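Local coordinates for conserved membrane protein (Chlamydia abortus, PDB 6GZU) that combines deubiquitinating and acetylating activities in one secreted bacterial effector and induces fragmentation of the Golgi, at residues R53-D58 and T171-V176; T195-D200 and Y221-M226; H107-H112 and A154-N159. All blocks are in the same frame, centred on the assembly; numbering follows the deposited sequence. Where two conformers were deposited one is given.

Interaction 1 (R53-D58 and T171-V176); sequences RAVLKD and TRLGNV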
ATOM      1  N   ARG A  53      -5.969  -3.910  10.236  1.00 21.29           N
ATOM      2  CA  ARG A  53      -6.587  -5.251  10.087  1.00 21.70           C
ATOM      3  C   ARG A  53      -6.112  -5.909   8.789  1.00 20.40           C
ATOM      4  O   ARG A  53      -5.811  -7.121   8.767  1.00 21.41           O
ATOM      5  CB  ARG A  53      -8.123  -5.153  10.160  1.00 24.54           C
ATOM      6  CG  ARG A  53      -8.902  -6.445   9.985  1.00 28.69           C
ATOM      7  CD  ARG A  53      -8.710  -7.394  11.125  1.00 33.35           C
ATOM      8  NE  ARG A  53      -9.158  -6.826  12.400  1.00 37.52           N
ATOM      9  CZ  ARG A  53     -10.397  -6.916  12.895  1.00 41.06           C
ATOM     10  NH1 ARG A  53     -11.365  -7.552  12.218  1.00 42.23           N
ATOM     11  NH2 ARG A  53     -10.669  -6.360  14.080  1.00 41.50           N
ATOM     12  N   ALA A  54      -5.990  -5.144   7.703  1.00 20.23           N
ATOM     13  CA  ALA A  54      -5.530  -5.706   6.440  1.00 19.23           C
ATOM     14  C   ALA A  54      -4.104  -6.241   6.526  1.00 19.31           C
ATOM     15  O   ALA A  54      -3.787  -7.375   6.073  1.00 21.51           O
ATOM     16  CB  ALA A  54      -5.662  -4.678   5.295  1.00 20.12           C
ATOM     17  N   VAL A  55      -3.222  -5.456   7.127  1.00 19.91           N
ATOM     18  CA  VAL A  55      -1.845  -5.883   7.319  1.00 19.05           C
ATOM     19  C   VAL A  55      -1.768  -7.129   8.186  1.00 19.56           C
ATOM     20  O   VAL A  55      -1.051  -8.095   7.840  1.00 19.74           O
ATOM     21  CB  VAL A  55      -1.039  -4.725   7.977  1.00 20.08           C
ATOM     22  CG1 VAL A  55       0.331  -5.226   8.432  1.00 21.31           C
ATOM     23  CG2 VAL A  55      -0.892  -3.536   7.011  1.00 19.73           C
ATOM     24  N   LEU A  56      -2.450  -7.122   9.329  1.00 20.68           N
ATOM     25  CA  LEU A  56      -2.416  -8.294  10.202  1.00 20.09           C
ATOM     26  C   LEU A  56      -2.951  -9.534   9.518  1.00 20.94           C
ATOM     27  O   LEU A  56      -2.342 -10.610   9.616  1.00 21.99           O
ATOM     28  CB  LEU A  56      -3.189  -8.048  11.494  1.00 20.95           C
ATOM     29  CG  LEU A  56      -2.629  -6.931  12.359  1.00 23.55           C
ATOM     30  CD1 LEU A  56      -3.574  -6.564  13.538  1.00 25.38           C
ATOM     31  CD2 LEU A  56      -1.279  -7.384  12.915  1.00 24.81           C
ATOM     32  N   LYS A  57      -4.037  -9.411   8.761  1.00 20.67           N
ATOM     33  CA  LYS A  57      -4.559 -10.597   8.050  1.00 21.54           C
ATOM     34  C   LYS A  57      -3.562 -11.056   6.987  1.00 22.32           C
ATOM     35  O   LYS A  57      -3.339 -12.261   6.814  1.00 22.91           O
ATOM     36  CB  LYS A  57      -5.923 -10.324   7.397  1.00 23.80           C
ATOM     37  CG  LYS A  57      -7.095 -10.260   8.407  1.00 27.33           C
ATOM     38  CD  LYS A  57      -8.397  -9.808   7.731  1.00 33.35           C
ATOM     39  CE  LYS A  57      -8.844 -10.830   6.673  1.00 38.30           C
ATOM     40  NZ  LYS A  57      -9.003 -12.214   7.248  1.00 43.18           N
ATOM     41  N   ASP A  58      -2.922 -10.123   6.278  1.00 20.77           N
ATOM     42  CA  ASP A  58      -2.002 -10.560   5.207  1.00 21.26           C
ATOM     43  C   ASP A  58      -0.744 -11.238   5.748  1.00 20.84           C
ATOM     44  O   ASP A  58      -0.156 -12.077   5.077  1.00 22.47           O
ATOM     45  CB  ASP A  58      -1.637  -9.378   4.290  1.00 20.39           C
ATOM     46  CG  ASP A  58      -2.767  -8.972   3.414  1.00 21.23           C
ATOM     47  OD1 ASP A  58      -3.576  -9.855   3.076  1.00 21.54           O
ATOM     48  OD2 ASP A  58      -2.850  -7.811   3.019  1.00 20.53           O
ATOM     49  N   THR A 171       3.916  -1.279  16.356  1.00 20.08           N
ATOM     50  CA  THR A 171       4.041  -1.903  17.671  1.00 20.97           C
ATOM     51  C   THR A 171       3.707  -3.387  17.587  1.00 21.50           C
ATOM     52  O   THR A 171       4.445  -4.237  18.123  1.00 23.19           O
ATOM     53  CB  THR A 171       3.134  -1.197  18.649  1.00 22.65           C
ATOM     54  OG1 THR A 171       3.628   0.146  18.794  1.00 25.47           O
ATOM     55  CG2 THR A 171       3.167  -1.906  20.056  1.00 24.94           C
ATOM     56  N   ARG A 172       2.592  -3.738  16.935  1.00 23.23           N
ATOM     57  CA  ARG A 172       2.220  -5.145  16.834  1.00 24.10           C
ATOM     58  C   ARG A 172       3.206  -5.993  16.047  1.00 23.31           C
ATOM     59  O   ARG A 172       3.481  -7.150  16.435  1.00 25.71           O
ATOM     60  CB  ARG A 172       0.815  -5.315  16.258  1.00 24.79           C
ATOM     61  CG  ARG A 172      -0.273  -4.655  17.163  1.00 25.44           C
ATOM     62  CD  ARG A 172      -1.638  -5.152  16.672  1.00 28.66           C
ATOM     63  NE  ARG A 172      -2.737  -4.397  17.252  1.00 32.45           N
ATOM     64  CZ  ARG A 172      -3.194  -4.644  18.457  1.00 30.31           C
ATOM     65  NH1 ARG A 172      -2.651  -5.639  19.145  1.00 31.73           N
ATOM     66  NH2 ARG A 172      -4.216  -3.963  18.965  1.00 32.07           N
ATOM     67  N   LEU A 173       3.731  -5.463  14.944  1.00 21.82           N
ATOM     68  CA  LEU A 173       4.689  -6.217  14.146  1.00 21.14           C
ATOM     69  C   LEU A 173       6.028  -6.332  14.860  1.00 21.75           C
ATOM     70  O   LEU A 173       6.706  -7.345  14.706  1.00 22.64           O
ATOM     71  CB  LEU A 173       4.884  -5.627  12.755  1.00 21.47           C
ATOM     72  CG  LEU A 173       3.587  -5.588  11.929  1.00 22.54           C
ATOM     73  CD1 LEU A 173       3.927  -5.230  10.514  1.00 21.75           C
ATOM     74  CD2 LEU A 173       2.884  -6.996  11.971  1.00 25.79           C
ATOM     75  N   GLY A 174       6.412  -5.320  15.651  1.00 22.47           N
ATOM     76  CA  GLY A 174       7.642  -5.436  16.442  1.00 22.57           C
ATOM     77  C   GLY A 174       7.641  -6.569  17.444  1.00 22.67           C
ATOM     78  O   GLY A 174       8.693  -7.121  17.825  1.00 24.37           O
ATOM     79  N   ASN A 175       6.452  -6.965  17.854  1.00 24.66           N
ATOM     80  CA  ASN A 175       6.330  -8.058  18.824  1.00 27.15           C
ATOM     81  C   ASN A 175       6.504  -9.425  18.133  1.00 25.50           C
ATOM     82  O   ASN A 175       6.670 -10.459  18.807  1.00 26.48           O
ATOM     83  CB  ASN A 175       4.951  -8.025  19.484  1.00 30.91           C
ATOM     84  CG  ASN A 175       4.744  -6.831  20.402  1.00 37.35           C
ATOM     85  OD1 ASN A 175       5.690  -6.289  20.980  1.00 40.94           O
ATOM     86  ND2 ASN A 175       3.484  -6.428  20.560  1.00 39.64           N
ATOM     87  N   VAL A 176       6.399  -9.444  16.816  1.00 22.35           N
ATOM     88  CA  VAL A 176       6.465 -10.701  16.049  1.00 23.32           C
ATOM     89  C   VAL A 176       7.796 -10.871  15.341  1.00 23.71           C
ATOM     90  O   VAL A 176       8.319 -11.986  15.256  1.00 24.49           O
ATOM     91  CB  VAL A 176       5.289 -10.764  15.008  1.00 24.78           C
ATOM     92  CG1 VAL A 176       5.420 -12.007  14.058  1.00 24.88           C
ATOM     93  CG2 VAL A 176       3.942 -10.769  15.757  1.00 26.00           C
TER
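R172 meets L56 through its aliphatic stem, the first of two steps by which the C-terminal end of helix 159-174 packs against helix 51-58. The stem is extended from CG to NE and crosses the leucine at about a right angle, with R172 CD 3.9 Å from L56 CD1. An arginine suits this partly exposed border because its methylene groups can lie on a nonpolar neighbour while the charged end reaches past it. That end forms a salt bridge with E52, at the start of helix 51-58, tying the two helices by charge as well.

L173 follows and turns inward. Its chi1 of -60° puts CG anti to the carbonyl carbon. The two methyls meet different partners: L173 CD1 lies 4.2 Å from V55 CG1, and L173 CD2 4.3 Å from L56 CD2. V55 and L173 also both rest on V140 of strand 134-141. Since D58 OD1 of helix 51-58 hydrogen-bonds NE2 of the zinc ligand H80, the packing joins the zinc-site region to the central sheet.

The chemistry implies that burial of apolar surface holds this small aliphatic seam together, with the R172-E52 salt bridge at its border.

Interaction 2 (T195-D200 and Y221-M226); sequences TPIQQD and YVPPLM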
ATOM      1  N   THR A 195       7.152  17.973   2.879  1.00 30.11           N
ATOM      2  CA  THR A 195       6.699  19.140   2.117  1.00 32.73           C
ATOM      3  C   THR A 195       5.944  18.592   0.922  1.00 30.10           C
ATOM      4  O   THR A 195       6.435  17.709   0.234  1.00 30.30           O
ATOM      5  CB  THR A 195       7.912  19.955   1.629  1.00 36.25           C
ATOM      6  OG1 THR A 195       8.605  20.487   2.770  1.00 40.82           O
ATOM      7  CG2 THR A 195       7.473  21.121   0.748  1.00 37.94           C
ATOM      8  N   PRO A 196       4.746  19.113   0.643  1.00 28.24           N
ATOM      9  CA  PRO A 196       3.988  18.545  -0.489  1.00 27.70           C
ATOM     10  C   PRO A 196       4.760  18.580  -1.792  1.00 28.61           C
ATOM     11  O   PRO A 196       5.388  19.597  -2.127  1.00 30.68           O
ATOM     12  CB  PRO A 196       2.777  19.468  -0.594  1.00 28.88           C
ATOM     13  CG  PRO A 196       2.624  20.024   0.832  1.00 29.11           C
ATOM     14  CD  PRO A 196       3.990  20.139   1.378  1.00 28.18           C
ATOM     15  N   ILE A 197       4.706  17.476  -2.519  1.00 27.86           N
ATOM     16  CA  ILE A 197       5.259  17.388  -3.868  1.00 29.90           C
ATOM     17  C   ILE A 197       4.165  17.447  -4.952  1.00 31.06           C
ATOM     18  O   ILE A 197       4.443  17.826  -6.073  1.00 34.15           O
ATOM     19  CB  ILE A 197       6.174  16.137  -4.029  1.00 31.14           C
ATOM     20  CG1 ILE A 197       5.400  14.862  -3.807  1.00 30.91           C
ATOM     21  CG2 ILE A 197       7.355  16.207  -3.061  1.00 32.94           C
ATOM     22  CD1 ILE A 197       6.316  13.638  -3.756  1.00 32.16           C
ATOM     23  N   GLN A 198       2.932  17.065  -4.628  1.00 31.12           N
ATOM     24  CA  GLN A 198       1.841  17.015  -5.604  1.00 30.85           C
ATOM     25  C   GLN A 198       1.327  18.419  -5.799  1.00 32.96           C
ATOM     26  O   GLN A 198       1.209  19.154  -4.829  1.00 34.01           O
ATOM     27  CB  GLN A 198       0.717  16.098  -5.112  1.00 30.15           C
ATOM     28  CG  GLN A 198      -0.590  16.139  -5.925  1.00 28.44           C
ATOM     29  CD  GLN A 198      -1.627  15.229  -5.327  1.00 30.32           C
ATOM     30  OE1 GLN A 198      -1.282  14.311  -4.574  1.00 32.20           O
ATOM     31  NE2 GLN A 198      -2.882  15.467  -5.610  1.00 29.74           N
ATOM     32  N   GLN A 199       1.010  18.770  -7.060  1.00 36.50           N
ATOM     33  CA  GLN A 199       0.675  20.133  -7.471  1.00 41.95           C
ATOM     34  C   GLN A 199      -0.719  20.305  -8.036  1.00 42.03           C
ATOM     35  O   GLN A 199      -1.072  21.399  -8.450  1.00 43.75           O
ATOM     36  CB  GLN A 199       1.636  20.607  -8.564  1.00 46.49           C
ATOM     37  CG  GLN A 199       3.093  20.365  -8.266  1.00 50.48           C
ATOM     38  CD  GLN A 199       3.607  21.229  -7.129  1.00 54.45           C
ATOM     39  OE1 GLN A 199       3.041  22.298  -6.816  1.00 56.15           O
ATOM     40  NE2 GLN A 199       4.703  20.783  -6.514  1.00 55.49           N
ATOM     41  N   ASP A 200      -1.490  19.236  -8.101  1.00 42.60           N
ATOM     42  CA  ASP A 200      -2.833  19.293  -8.642  1.00 43.25           C
ATOM     43  C   ASP A 200      -3.760  18.510  -7.730  1.00 44.85           C
ATOM     44  O   ASP A 200      -3.381  18.102  -6.633  1.00 44.01           O
ATOM     45  CB  ASP A 200      -2.827  18.725 -10.060  1.00 45.50           C
ATOM     46  CG  ASP A 200      -2.229  17.349 -10.117  1.00 47.66           C
ATOM     47  OD1 ASP A 200      -2.563  16.534  -9.225  1.00 48.91           O
ATOM     48  OD2 ASP A 200      -1.419  17.082 -11.047  1.00 50.00           O
ATOM     49  N   TYR A 221      15.089   6.025  -0.758  1.00 27.62           N
ATOM     50  CA  TYR A 221      14.632   7.016  -1.735  1.00 25.12           C
ATOM     51  C   TYR A 221      13.598   8.002  -1.173  1.00 27.23           C
ATOM     52  O   TYR A 221      12.620   7.595  -0.549  1.00 29.73           O
ATOM     53  CB  TYR A 221      13.955   6.324  -2.910  1.00 24.89           C
ATOM     54  CG  TYR A 221      13.492   7.320  -3.945  1.00 25.21           C
ATOM     55  CD1 TYR A 221      14.404   7.926  -4.791  1.00 26.34           C
ATOM     56  CD2 TYR A 221      12.156   7.671  -4.052  1.00 26.73           C
ATOM     57  CE1 TYR A 221      14.004   8.817  -5.767  1.00 27.00           C
ATOM     58  CE2 TYR A 221      11.729   8.596  -5.022  1.00 26.05           C
ATOM     59  CZ  TYR A 221      12.683   9.174  -5.873  1.00 27.53           C
ATOM     60  OH  TYR A 221      12.351  10.095  -6.846  1.00 29.95           O
ATOM     61  N   VAL A 222      13.781   9.286  -1.444  1.00 28.11           N
ATOM     62  CA  VAL A 222      12.741  10.285  -1.157  1.00 30.74           C
ATOM     63  C   VAL A 222      12.690  11.172  -2.378  1.00 30.50           C
ATOM     64  O   VAL A 222      13.743  11.550  -2.889  1.00 32.42           O
ATOM     65  CB  VAL A 222      13.099  11.108   0.096  1.00 33.87           C
ATOM     66  CG1 VAL A 222      12.109  12.223   0.345  1.00 35.31           C
ATOM     67  CG2 VAL A 222      13.175  10.189   1.315  1.00 34.71           C
ATOM     68  N   PRO A 223      11.475  11.470  -2.875  1.00 29.19           N
ATOM     69  CA  PRO A 223      11.368  12.245  -4.114  1.00 30.97           C
ATOM     70  C   PRO A 223      11.961  13.608  -3.901  1.00 30.97           C
ATOM     71  O   PRO A 223      11.982  14.136  -2.764  1.00 30.35           O
ATOM     72  CB  PRO A 223       9.854  12.419  -4.309  1.00 31.87           C
ATOM     73  CG  PRO A 223       9.233  11.407  -3.485  1.00 31.38           C
ATOM     74  CD  PRO A 223      10.159  11.078  -2.359  1.00 30.39           C
ATOM     75  N   PRO A 224      12.436  14.192  -4.980  1.00 33.89           N
ATOM     76  CA  PRO A 224      13.065  15.491  -4.838  1.00 36.56           C
ATOM     77  C   PRO A 224      12.050  16.622  -4.697  1.00 37.40           C
ATOM     78  O   PRO A 224      10.917  16.513  -5.172  1.00 39.26           O
ATOM     79  CB  PRO A 224      13.849  15.622  -6.141  1.00 38.13           C
ATOM     80  CG  PRO A 224      13.029  14.861  -7.128  1.00 38.00           C
ATOM     81  CD  PRO A 224      12.554  13.659  -6.347  1.00 36.18           C
ATOM     82  N   LEU A 225      12.478  17.695  -4.038  1.00 37.31           N
ATOM     83  CA  LEU A 225      11.714  18.919  -3.968  1.00 37.24           C
ATOM     84  C   LEU A 225      11.945  19.614  -5.302  1.00 35.43           C
ATOM     85  O   LEU A 225      13.093  19.844  -5.706  1.00 33.07           O
ATOM     86  CB  LEU A 225      12.261  19.771  -2.831  1.00 41.71           C
ATOM     87  CG  LEU A 225      11.427  20.938  -2.315  1.00 44.76           C
ATOM     88  CD1 LEU A 225       9.940  20.739  -2.600  1.00 45.99           C
ATOM     89  CD2 LEU A 225      11.666  21.041  -0.829  1.00 46.12           C
ATOM     90  N   MET A 226      10.857  19.932  -5.996  1.00 35.55           N
ATOM     91  CA  MET A 226      10.944  20.448  -7.356  1.00 37.31           C
ATOM     92  C   MET A 226      10.040  21.631  -7.530  1.00 38.29           C
ATOM     93  O   MET A 226       9.085  21.783  -6.783  1.00 39.08           O
ATOM     94  CB  MET A 226      10.519  19.360  -8.342  1.00 38.26           C
ATOM     95  CG  MET A 226      11.532  18.240  -8.481  1.00 40.33           C
ATOM     96  SD  MET A 226      10.884  16.933  -9.507  1.00 42.43           S
ATOM     97  CE  MET A 226       9.582  16.316  -8.436  1.00 43.17           C
TER
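I197 and P223 form the centre of a loop-to-loop contact in the Ulp1-like fold of CE-clan cysteine proteases. The loop 195-200 leads into helix 204-217, and the loop 221-226 comes after it, so the contact joins the loops that flank that helix.

The apolar contacts come first. I197 has chi1 at 62°, which sets CG1 between the backbone N and the carbonyl carbon and directs CD1 at the proline ring. There I197 CD1 meets P223 CG at 3.7 Å and P223 CB at 3.8 Å. A rigid proline presents a fixed CH2 surface to a branched isoleucine, and both side chains also lie on F150 of strand 146-150, while W207 of the helix touches I197 as well. Nearer the solvent, T195 CG2 meets L225 CD1 at 4.2 Å, the two side chains crossing at about a right angle. Threonine is apt here: CG2 is anti to the backbone N and packs, while OG1, on the other branch, is beside the backbone N.

Between side chain and backbone, I197 CG2 approaches P224 O at 4.2 Å, a plain packing contact.

The polar bonds are made by 195-200 and not across the contact. Q198 touches C204 and occupies the position, six residues ahead of that cysteine, of the oxyanion-hole glutamine in Ulp1 relatives; a similar role is possible. S152 OG hydrogen-bonds Q198 OE1, and Q198 NE2 donates to D200 O at 2.9 Å with an N-H...O angle of 153°, arriving from above the carbonyl plane.

Interaction 3 (H107-H112 and A154-N159); sequences HHPSAH and ANFINN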
ATOM      1  N   HIS A 107      -8.533   8.036   1.295  1.00 20.56           N
ATOM      2  CA  HIS A 107      -9.007   8.926   2.356  1.00 19.65           C
ATOM      3  C   HIS A 107      -9.879  10.042   1.847  1.00 20.21           C
ATOM      4  O   HIS A 107      -9.641  10.565   0.770  1.00 21.48           O
ATOM      5  CB  HIS A 107      -7.825   9.554   3.104  1.00 21.49           C
ATOM      6  CG  HIS A 107      -8.236  10.280   4.340  1.00 21.63           C
ATOM      7  ND1 HIS A 107      -8.737   9.621   5.445  1.00 22.89           N
ATOM      8  CD2 HIS A 107      -8.218  11.605   4.658  1.00 22.21           C
ATOM      9  CE1 HIS A 107      -9.019  10.510   6.391  1.00 22.88           C
ATOM     10  NE2 HIS A 107      -8.707  11.717   5.943  1.00 22.19           N
ATOM     11  N   HIS A 108     -10.833  10.438   2.675  1.00 20.59           N
ATOM     12  CA  HIS A 108     -11.603  11.656   2.447  1.00 20.89           C
ATOM     13  C   HIS A 108     -11.785  12.287   3.812  1.00 22.43           C
ATOM     14  O   HIS A 108     -12.164  11.608   4.769  1.00 24.07           O
ATOM     15  CB  HIS A 108     -12.964  11.354   1.846  1.00 22.21           C
ATOM     16  CG  HIS A 108     -13.653  12.580   1.339  1.00 21.80           C
ATOM     17  ND1 HIS A 108     -14.260  13.493   2.174  1.00 23.67           N
ATOM     18  CD2 HIS A 108     -13.807  13.058   0.081  1.00 22.29           C
ATOM     19  CE1 HIS A 108     -14.772  14.474   1.451  1.00 23.04           C
ATOM     20  NE2 HIS A 108     -14.516  14.232   0.175  1.00 22.88           N
ATOM     21  N   PRO A 109     -11.544  13.607   3.917  1.00 23.06           N
ATOM     22  CA  PRO A 109     -11.610  14.270   5.223  1.00 24.46           C
ATOM     23  C   PRO A 109     -13.009  14.372   5.837  1.00 24.55           C
ATOM     24  O   PRO A 109     -13.098  14.671   7.053  1.00 26.53           O
ATOM     25  CB  PRO A 109     -11.062  15.689   4.948  1.00 26.67           C
ATOM     26  CG  PRO A 109     -10.343  15.579   3.593  1.00 25.71           C
ATOM     27  CD  PRO A 109     -11.067  14.504   2.838  1.00 25.28           C
ATOM     28  N   SER A 110     -14.077  14.146   5.071  1.00 26.04           N
ATOM     29  CA  SER A 110     -15.419  14.319   5.628  1.00 29.27           C
ATOM     30  C   SER A 110     -15.926  13.114   6.404  1.00 31.18           C
ATOM     31  O   SER A 110     -16.920  13.212   7.118  1.00 33.18           O
ATOM     32  CB  SER A 110     -16.428  14.690   4.544  1.00 33.13           C
ATOM     33  OG  SER A 110     -16.566  13.566   3.672  1.00 38.01           O
ATOM     34  N   ALA A 111     -15.217  11.997   6.286  1.00 31.30           N
ATOM     35  CA  ALA A 111     -15.556  10.760   6.979  1.00 33.72           C
ATOM     36  C   ALA A 111     -14.866  10.685   8.343  1.00 36.74           C
ATOM     37  O   ALA A 111     -13.639  10.807   8.440  1.00 37.96           O
ATOM     38  CB  ALA A 111     -15.145   9.589   6.151  1.00 31.70           C
ATOM     39  N   HIS A 112     -15.642  10.466   9.397  1.00 38.85           N
ATOM     40  CA  HIS A 112     -15.058  10.461  10.745  1.00 40.86           C
ATOM     41  C   HIS A 112     -15.133   9.138  11.465  1.00 40.19           C
ATOM     42  O   HIS A 112     -14.698   9.030  12.615  1.00 41.65           O
ATOM     43  CB  HIS A 112     -15.667  11.565  11.589  1.00 44.27           C
ATOM     44  CG  HIS A 112     -15.322  12.923  11.078  1.00 47.56           C
ATOM     45  ND1 HIS A 112     -14.133  13.550  11.382  1.00 49.34           N
ATOM     46  CD2 HIS A 112     -15.964  13.732  10.204  1.00 49.58           C
ATOM     47  CE1 HIS A 112     -14.075  14.711  10.748  1.00 50.22           C
ATOM     48  NE2 HIS A 112     -15.176  14.846  10.029  1.00 50.97           N
ATOM     49  N   ALA A 154       1.761  15.399   1.781  1.00 20.79           N
ATOM     50  CA  ALA A 154       2.414  15.407   3.114  1.00 21.15           C
ATOM     51  C   ALA A 154       1.491  15.202   4.282  1.00 23.04           C
ATOM     52  O   ALA A 154       1.711  14.283   5.087  1.00 24.52           O
ATOM     53  CB  ALA A 154       3.218  16.725   3.324  1.00 21.27           C
ATOM     54  N   ASN A 155       0.506  16.079   4.460  1.00 24.57           N
ATOM     55  CA  ASN A 155      -0.361  15.996   5.640  0.69 26.09           C
ATOM     56  C   ASN A 155      -1.835  16.048   5.331  1.00 24.44           C
ATOM     57  O   ASN A 155      -2.600  16.604   6.077  1.00 26.92           O
ATOM     58  CB  ASN A 155       0.006  17.016   6.706  0.69 31.53           C
ATOM     59  CG  ASN A 155       1.234  16.621   7.427  0.69 33.57           C
ATOM     60  OD1 ASN A 155       1.223  15.701   8.305  0.69 36.70           O
ATOM     61  ND2 ASN A 155       2.333  17.247   7.049  0.69 33.58           N
ATOM     62  N   PHE A 156      -2.216  15.471   4.208  1.00 22.39           N
ATOM     63  CA  PHE A 156      -3.624  15.422   3.866  1.00 23.00           C
ATOM     64  C   PHE A 156      -4.479  14.684   4.891  1.00 23.29           C
ATOM     65  O   PHE A 156      -5.606  15.108   5.165  1.00 26.76           O
ATOM     66  CB  PHE A 156      -3.788  14.762   2.514  1.00 22.61           C
ATOM     67  CG  PHE A 156      -5.178  14.882   1.931  1.00 23.06           C
ATOM     68  CD1 PHE A 156      -6.160  13.939   2.255  1.00 24.62           C
ATOM     69  CD2 PHE A 156      -5.517  15.903   1.058  1.00 22.49           C
ATOM     70  CE1 PHE A 156      -7.434  14.000   1.733  1.00 24.47           C
ATOM     71  CE2 PHE A 156      -6.784  15.968   0.540  1.00 22.47           C
ATOM     72  CZ  PHE A 156      -7.765  15.041   0.876  1.00 23.10           C
ATOM     73  N   ILE A 157      -3.963  13.586   5.452  1.00 22.29           N
ATOM     74  CA  ILE A 157      -4.715  12.864   6.444  1.00 23.05           C
ATOM     75  C   ILE A 157      -4.389  13.381   7.848  1.00 24.34           C
ATOM     76  O   ILE A 157      -3.212  13.462   8.244  1.00 23.95           O
ATOM     77  CB  ILE A 157      -4.421  11.345   6.408  1.00 21.23           C
ATOM     78  CG1 ILE A 157      -4.504  10.813   4.968  1.00 21.49           C
ATOM     79  CG2 ILE A 157      -5.392  10.589   7.348  1.00 22.14           C
ATOM     80  CD1 ILE A 157      -4.393   9.270   4.938  1.00 21.61           C
ATOM     81  N   ASN A 158      -5.410  13.777   8.601  1.00 22.81           N
ATOM     82  CA  ASN A 158      -5.147  14.283   9.940  1.00 24.87           C
ATOM     83  C   ASN A 158      -4.331  13.293  10.747  1.00 24.35           C
ATOM     84  O   ASN A 158      -4.589  12.081  10.693  1.00 23.97           O
ATOM     85  CB  ASN A 158      -6.440  14.542  10.685  1.00 26.78           C
ATOM     86  CG  ASN A 158      -6.237  15.452  11.865  1.00 32.19           C
ATOM     87  OD1 ASN A 158      -5.679  15.079  12.894  1.00 32.15           O
ATOM     88  ND2 ASN A 158      -6.661  16.686  11.696  1.00 35.45           N
ATOM     89  N   ASN A 159      -3.329  13.782  11.498  1.00 24.96           N
ATOM     90  CA  ASN A 159      -2.496  12.885  12.300  1.00 26.59           C
ATOM     91  C   ASN A 159      -3.325  12.035  13.255  1.00 25.61           C
ATOM     92  O   ASN A 159      -2.944  10.886  13.569  1.00 25.83           O
ATOM     93  CB  ASN A 159      -1.513  13.666  13.164  1.00 27.94           C
ATOM     94  CG  ASN A 159      -0.342  14.197  12.411  1.00 31.45           C
ATOM     95  OD1 ASN A 159      -0.085  13.805  11.295  1.00 33.02           O
ATOM     96  ND2 ASN A 159       0.397  15.117  13.036  1.00 36.45           N
TER
HETATM   97  O   HOH W   1      -8.288  13.947   7.628  1.00 22.87           O
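H107 and I157 bring the two backbones closest, their CA atoms 7.1 Å apart, where strand 100-107 ends and the loop leading to helix 159-174 passes it. The contact thus lies at the end of one of the inner strands of the central sheet of the CE-clan protease fold. H108 to A111 form a type I beta turn with P109 at its second position (i+1), where proline's fixed phi fits.

The imidazole of H107 lies flat against I157. With CG2 over the ring centre and 3.8 Å from the centroid, 11° from the normal, the isoleucine makes a CH-pi contact. At the rim of the same imidazole, near its plane, F156 CE1 stands 3.9 Å from H107 CD2, so the two rings meet edge to edge. F156 has CG anti to the backbone N, chi1 -169°, which swings the phenyl across to P109, whose CG is 3.8 Å from F156 CZ. The phenyl also meets the ring of H134, and F156 N bonds D151; H134, D151 and C204 have a geometry consistent with a catalytic triad.

N158 is the N-cap of helix 159-174, its OD1 accepting from R160 N, as suits asparagine. One water bridges the two segments, 2.8 Å from H107 NE2 and accepting from N158 N at 3.0 Å.

In the fold
From the N terminus, the chain first passes 53-58, and interaction 1 closes its long loop only when 171-176 is reached, tying helix 51-58, beside the zinc-binding region, to helix 159-174. Inside that loop lies interaction 3, opening at 107-112 as the second strand of the central sheet ends and closing at 154-159, just before helix 159-174. Interaction 2 follows in series, closing a short loop around helix 204-217. Interactions 1 and 2 lie on opposite sides of the chain's centre, about 29 Å between centres, whereas interactions 2 and 3 touch: P196 N is 3.9 Å from A154 CB, which connects the two loops beside the presumed active site.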